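Local coordinates for F5/8 type C domain protein (Bacteroides ovatus, PDB 4ZRX) that probably acts as an alpha-L-fucosidase, hydrolysing terminal fucose from glycans with a TIM-barrel domain that is joined to a C-terminal F5/8 type C domain, at residues T54-E59 against P67-P72; K383-L388 against F431-A436. One frame throughout, in Å; residues are numbered along the deposited sequence.

Contact 1 (T54-E59 against P67-P72); sequences TFTGRE and PALFNP
Phe55 lays its ring against backbone as well as side-chain atoms of Leu69 through Pro72, and no hydrogen bond crosses between the segments. With chi1 at -63° Phe55 CG lies anti to its own carbonyl carbon, beside the backbone N, which sets CG 3.3 Å from Leu69 O, as close as Phe55 CB is. Over one ring face sits Asn71 N, 3.8 Å above the plane and over its centre, with Phe70 CA nearer the rim; Thr54 CG2 lies over the opposite face, toward its rim. Phe55 CZ lies 3.4 Å from Pro72 N and 3.7 Å from Pro72 CD. The aromatic pair is oblique: the planes of Phe55 and Phe70 stand at 73° with centroids 5.3 Å apart. In the alpha-L-fucosidase domain of TIM-barrel type, this joins the end of helix 52-56 to the loop that leads to helix 77-86. Gly57, with positive phi (81°), is the first residue to leave helical geometry. Phe70 N bonds to Pro67 O at 3.1 Å, closing a short 3-10 turn. An alanine at Phe55 would probably leave a gap beside Phe70 and Pro72. Farther out, the methyls Thr56 CG2 and Leu69 CD1 meet at 3.9 Å.

Contact 2 (K383-L388 against F431-A436); sequences KSEINL and FPAVNA
Ile386 and Val434 exchange two backbone hydrogen bonds, Ile386 N to Val434 O at 2.9 Å and Val434 N to Ile386 O at 3.0 Å, which define an antiparallel hydrogen-bonded pair. At the corners, where the chain turns at Asn387 and Pro432, Phe431 N donates to Asn387 O at 3.0 Å from above the carbonyl plane, 41° out of it. One water accepts from Ser384 N and lies within bonding distance of Ala436 O; another accepts from Asn387 ND2 and Ala433 N. Asn387 OD1 takes its bond from Ala460 N. A chi1 of 48° sets Phe431 CG between its own backbone N and carbonyl carbon, on the side where the ring meets Asn387, whose CA makes a CH-pi contact 3.9 Å from the ring centroid and 25° off the normal. In the conformer given, Ile386 CG1 and Val434 CG1 lie side by side, 4.2 Å apart. Glu385 OE2 approaches Ala433 CB at 3.7 Å. Asn387 and Leu388 form a classic beta bulge opposite Tyr458. Strand 384-386 comes between strands 374-381 and 388-393, and 433-436 between 427-431 and 438-446, so the pair bridges two larger antiparallel sheets; Val434 and Ala436 pack on strand 401-410, Leu388 on strand 427-431 and helix 339-356.

Contact 1 comes first along the chain, and the two lie on opposite sides of its centre, with their own centres about 50 Å apart and their nearest atoms about 31 Å apart. They share no strand or helix. Contact 1 belongs to the alpha-L-fucosidase domain, where helix 52-56 follows strand 44-48 of the large mixed sheet. Contact 2 lies among antiparallel strands between helix 339-356 and strand 450-458. Only seven residues separate the segments of the first; 42 separate those of the second, 27 of them in strands. Contact 1 therefore ties a helix end to a nearby loop of the probable catalytic barrel, while contact 2 ties strands of an all-beta part, with no atoms touching between them.

Contact 1 (T54-E59 against P67-P72)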
# COMPACT_ATOMS: atom_id res chain seq x y z
N THR A 54 -7.71 19.56 -0.58
CA THR A 54 -7.96 19.39 0.84
C THR A 54 -9.15 20.25 1.28
O THR A 54 -9.90 19.87 2.20
CB THR A 54 -6.72 19.81 1.65
OG1 THR A 54 -5.57 19.12 1.15
CG2 THR A 54 -6.89 19.56 3.14
N PHE A 55 -9.31 21.41 0.64
CA PHE A 55 -10.33 22.40 1.00
C PHE A 55 -11.62 22.28 0.23
O PHE A 55 -12.66 22.81 0.66
CB PHE A 55 -9.74 23.82 0.92
CG PHE A 55 -8.63 23.99 1.90
CD1 PHE A 55 -8.88 24.38 3.20
CD2 PHE A 55 -7.35 23.62 1.54
CE1 PHE A 55 -7.84 24.47 4.14
CE2 PHE A 55 -6.32 23.67 2.47
CZ PHE A 55 -6.57 24.08 3.77
N THR A 56 -11.58 21.60 -0.92
CA THR A 56 -12.81 21.38 -1.68
C THR A 56 -13.47 20.04 -1.42
O THR A 56 -14.63 19.83 -1.78
CB THR A 56 -12.52 21.44 -3.19
OG1 THR A 56 -11.57 20.43 -3.56
CG2 THR A 56 -12.02 22.77 -3.57
N GLY A 57 -12.72 19.10 -0.86
CA GLY A 57 -13.18 17.75 -0.64
C GLY A 57 -13.10 16.85 -1.86
O GLY A 57 -13.67 15.81 -1.86
N ARG A 58 -12.35 17.23 -2.88
CA ARG A 58 -12.25 16.45 -4.08
C ARG A 58 -11.00 15.59 -4.09
O ARG A 58 -10.01 15.96 -3.52
CB ARG A 58 -12.19 17.39 -5.27
CG ARG A 58 -13.50 18.10 -5.49
CD ARG A 58 -13.33 19.03 -6.63
NE ARG A 58 -14.58 19.72 -6.84
CZ ARG A 58 -14.73 20.87 -7.47
NH1 ARG A 58 -13.70 21.55 -8.01
NH2 ARG A 58 -15.98 21.35 -7.53
N GLU A 59 -11.04 14.43 -4.71
CA GLU A 59 -9.83 13.65 -4.92
C GLU A 59 -9.02 14.16 -6.09
O GLU A 59 -7.80 14.13 -6.04
CB GLU A 59 -10.14 12.13 -5.11
CG GLU A 59 -10.42 11.45 -3.74
CD GLU A 59 -9.11 11.34 -2.93
OE1 GLU A 59 -8.23 10.56 -3.37
OE2 GLU A 59 -8.99 12.05 -1.90
N PRO A 67 -8.25 30.03 -5.93
CA PRO A 67 -7.19 29.95 -4.87
C PRO A 67 -7.57 30.43 -3.51
O PRO A 67 -6.91 30.11 -2.54
CB PRO A 67 -6.08 30.87 -5.40
CG PRO A 67 -6.29 30.90 -6.82
CD PRO A 67 -7.80 30.85 -7.05
N ALA A 68 -8.60 31.26 -3.42
CA ALA A 68 -9.15 31.71 -2.15
C ALA A 68 -9.52 30.58 -1.20
O ALA A 68 -9.51 30.77 -0.00
CB ALA A 68 -10.36 32.61 -2.35
N LEU A 69 -9.84 29.41 -1.74
CA LEU A 69 -10.24 28.30 -0.91
C LEU A 69 -9.06 27.70 -0.14
O LEU A 69 -9.29 27.04 0.88
CB LEU A 69 -10.84 27.22 -1.78
CG LEU A 69 -12.17 27.65 -2.37
CD1 LEU A 69 -12.65 26.56 -3.32
CD2 LEU A 69 -13.17 27.88 -1.28
N PHE A 70 -7.86 27.90 -0.65
CA PHE A 70 -6.64 27.38 0.06
C PHE A 70 -6.37 28.22 1.27
O PHE A 70 -5.80 29.33 1.18
CB PHE A 70 -5.41 27.30 -0.83
CG PHE A 70 -4.25 26.66 -0.12
CD1 PHE A 70 -4.21 25.29 0.01
CD2 PHE A 70 -3.29 27.41 0.49
CE1 PHE A 70 -3.17 24.65 0.68
CE2 PHE A 70 -2.26 26.79 1.17
CZ PHE A 70 -2.20 25.41 1.26
N ASN A 71 -6.78 27.74 2.43
CA ASN A 71 -6.58 28.53 3.62
C ASN A 71 -6.45 27.72 4.90
O ASN A 71 -7.33 27.71 5.75
CB ASN A 71 -7.72 29.57 3.77
CG ASN A 71 -7.33 30.71 4.74
OD1 ASN A 71 -6.16 30.89 5.07
ND2 ASN A 71 -8.31 31.40 5.24
N PRO A 72 -5.33 27.01 5.04
CA PRO A 72 -5.13 26.25 6.27
C PRO A 72 -5.12 27.07 7.52
O PRO A 72 -4.50 28.15 7.54
CB PRO A 72 -3.76 25.62 6.09
CG PRO A 72 -3.24 26.13 4.89
CD PRO A 72 -4.19 26.92 4.13

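Contact 2 (K383-L388 against F431-A436)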
# COMPACT_ATOMS: atom_id res chain seq x y z
N LYS A 383 16.41 -20.81 22.91
CA LYS A 383 14.97 -20.78 23.23
C LYS A 383 14.22 -19.87 22.26
O LYS A 383 13.46 -19.00 22.69
CB LYS A 383 14.72 -20.37 24.70
CG LYS A 383 15.28 -21.41 25.66
CD LYS A 383 14.98 -21.07 27.09
CE LYS A 383 15.28 -22.28 27.94
NZ LYS A 383 15.23 -21.98 29.39
N SER A 384 14.55 -19.98 20.98
CA SER A 384 13.91 -19.13 19.94
C SER A 384 12.59 -19.73 19.52
O SER A 384 12.54 -20.93 19.37
CB SER A 384 14.77 -19.09 18.69
OG SER A 384 15.91 -18.36 18.96
N GLU A 385 11.57 -18.88 19.41
CA GLU A 385 10.28 -19.15 18.77
C GLU A 385 10.16 -18.10 17.68
O GLU A 385 10.36 -16.90 17.95
CB GLU A 385 9.14 -18.95 19.77
CG GLU A 385 7.77 -19.24 19.16
CD GLU A 385 6.62 -19.26 20.18
OE1 GLU A 385 6.66 -18.53 21.19
OE2 GLU A 385 5.65 -19.99 19.92
N ILE A 386 9.91 -18.53 16.45
CA ILE A 386 9.89 -17.66 15.33
C ILE A 386 8.68 -17.91 14.47
O ILE A 386 8.17 -19.00 14.39
CB ILE A 386 11.19 -17.81 14.48
CG1 ILE A 386 11.45 -19.23 14.01
CG2 ILE A 386 12.37 -17.35 15.31
CD1 ILE A 386 12.48 -19.31 12.92
N ASN A 387 8.23 -16.86 13.79
CA ASN A 387 7.18 -16.94 12.78
C ASN A 387 7.36 -16.02 11.59
O ASN A 387 6.38 -15.78 10.82
CB ASN A 387 5.82 -16.72 13.45
CG ASN A 387 5.70 -15.36 14.09
OD1 ASN A 387 6.51 -14.48 13.91
ND2 ASN A 387 4.62 -15.17 14.83
N LEU A 388 8.60 -15.51 11.43
CA LEU A 388 8.97 -14.55 10.43
C LEU A 388 10.42 -14.73 10.10
O LEU A 388 11.27 -14.73 10.99
CB LEU A 388 8.69 -13.10 10.91
CG LEU A 388 9.21 -11.91 10.14
CD1 LEU A 388 8.69 -11.90 8.79
CD2 LEU A 388 8.87 -10.61 10.90
N PHE A 431 4.75 -17.43 8.85
CA PHE A 431 4.30 -18.81 8.99
C PHE A 431 3.88 -19.06 10.42
O PHE A 431 4.21 -18.28 11.29
CB PHE A 431 5.41 -19.81 8.60
CG PHE A 431 6.73 -19.51 9.20
CD1 PHE A 431 7.09 -20.04 10.39
CD2 PHE A 431 7.65 -18.71 8.52
CE1 PHE A 431 8.33 -19.76 10.94
CE2 PHE A 431 8.91 -18.43 9.08
CZ PHE A 431 9.23 -18.93 10.30
N PRO A 432 3.21 -20.18 10.70
CA PRO A 432 2.81 -20.41 12.11
C PRO A 432 4.03 -20.61 12.99
O PRO A 432 4.98 -21.29 12.56
CB PRO A 432 1.97 -21.71 12.05
CG PRO A 432 1.50 -21.76 10.63
CD PRO A 432 2.58 -21.14 9.77
N ALA A 433 4.00 -20.01 14.18
CA ALA A 433 5.11 -20.03 15.09
C ALA A 433 5.64 -21.44 15.32
O ALA A 433 4.87 -22.40 15.52
CB ALA A 433 4.72 -19.41 16.43
N VAL A 434 6.96 -21.54 15.33
CA VAL A 434 7.64 -22.77 15.71
C VAL A 434 8.79 -22.49 16.66
O VAL A 434 9.45 -21.44 16.59
CB VAL A 434 8.13 -23.52 14.47
CG1 VAL A 434 9.22 -22.75 13.73
CG2 VAL A 434 8.61 -24.91 14.82
N ASN A 435 9.04 -23.47 17.52
CA ASN A 435 10.20 -23.47 18.39
C ASN A 435 11.30 -24.20 17.64
O ASN A 435 11.13 -25.38 17.28
CB ASN A 435 9.93 -24.13 19.73
CG ASN A 435 8.96 -23.36 20.59
OD1 ASN A 435 7.81 -23.74 20.73
ND2 ASN A 435 9.41 -22.26 21.15
N ALA A 436 12.42 -23.51 17.40
CA ALA A 436 13.51 -24.06 16.60
C ALA A 436 14.87 -23.61 17.07
O ALA A 436 14.98 -22.53 17.69
CB ALA A 436 13.35 -23.67 15.17
O HOH W 1 16.11 -22.25 20.37
O HOH W 2 2.38 -17.40 14.88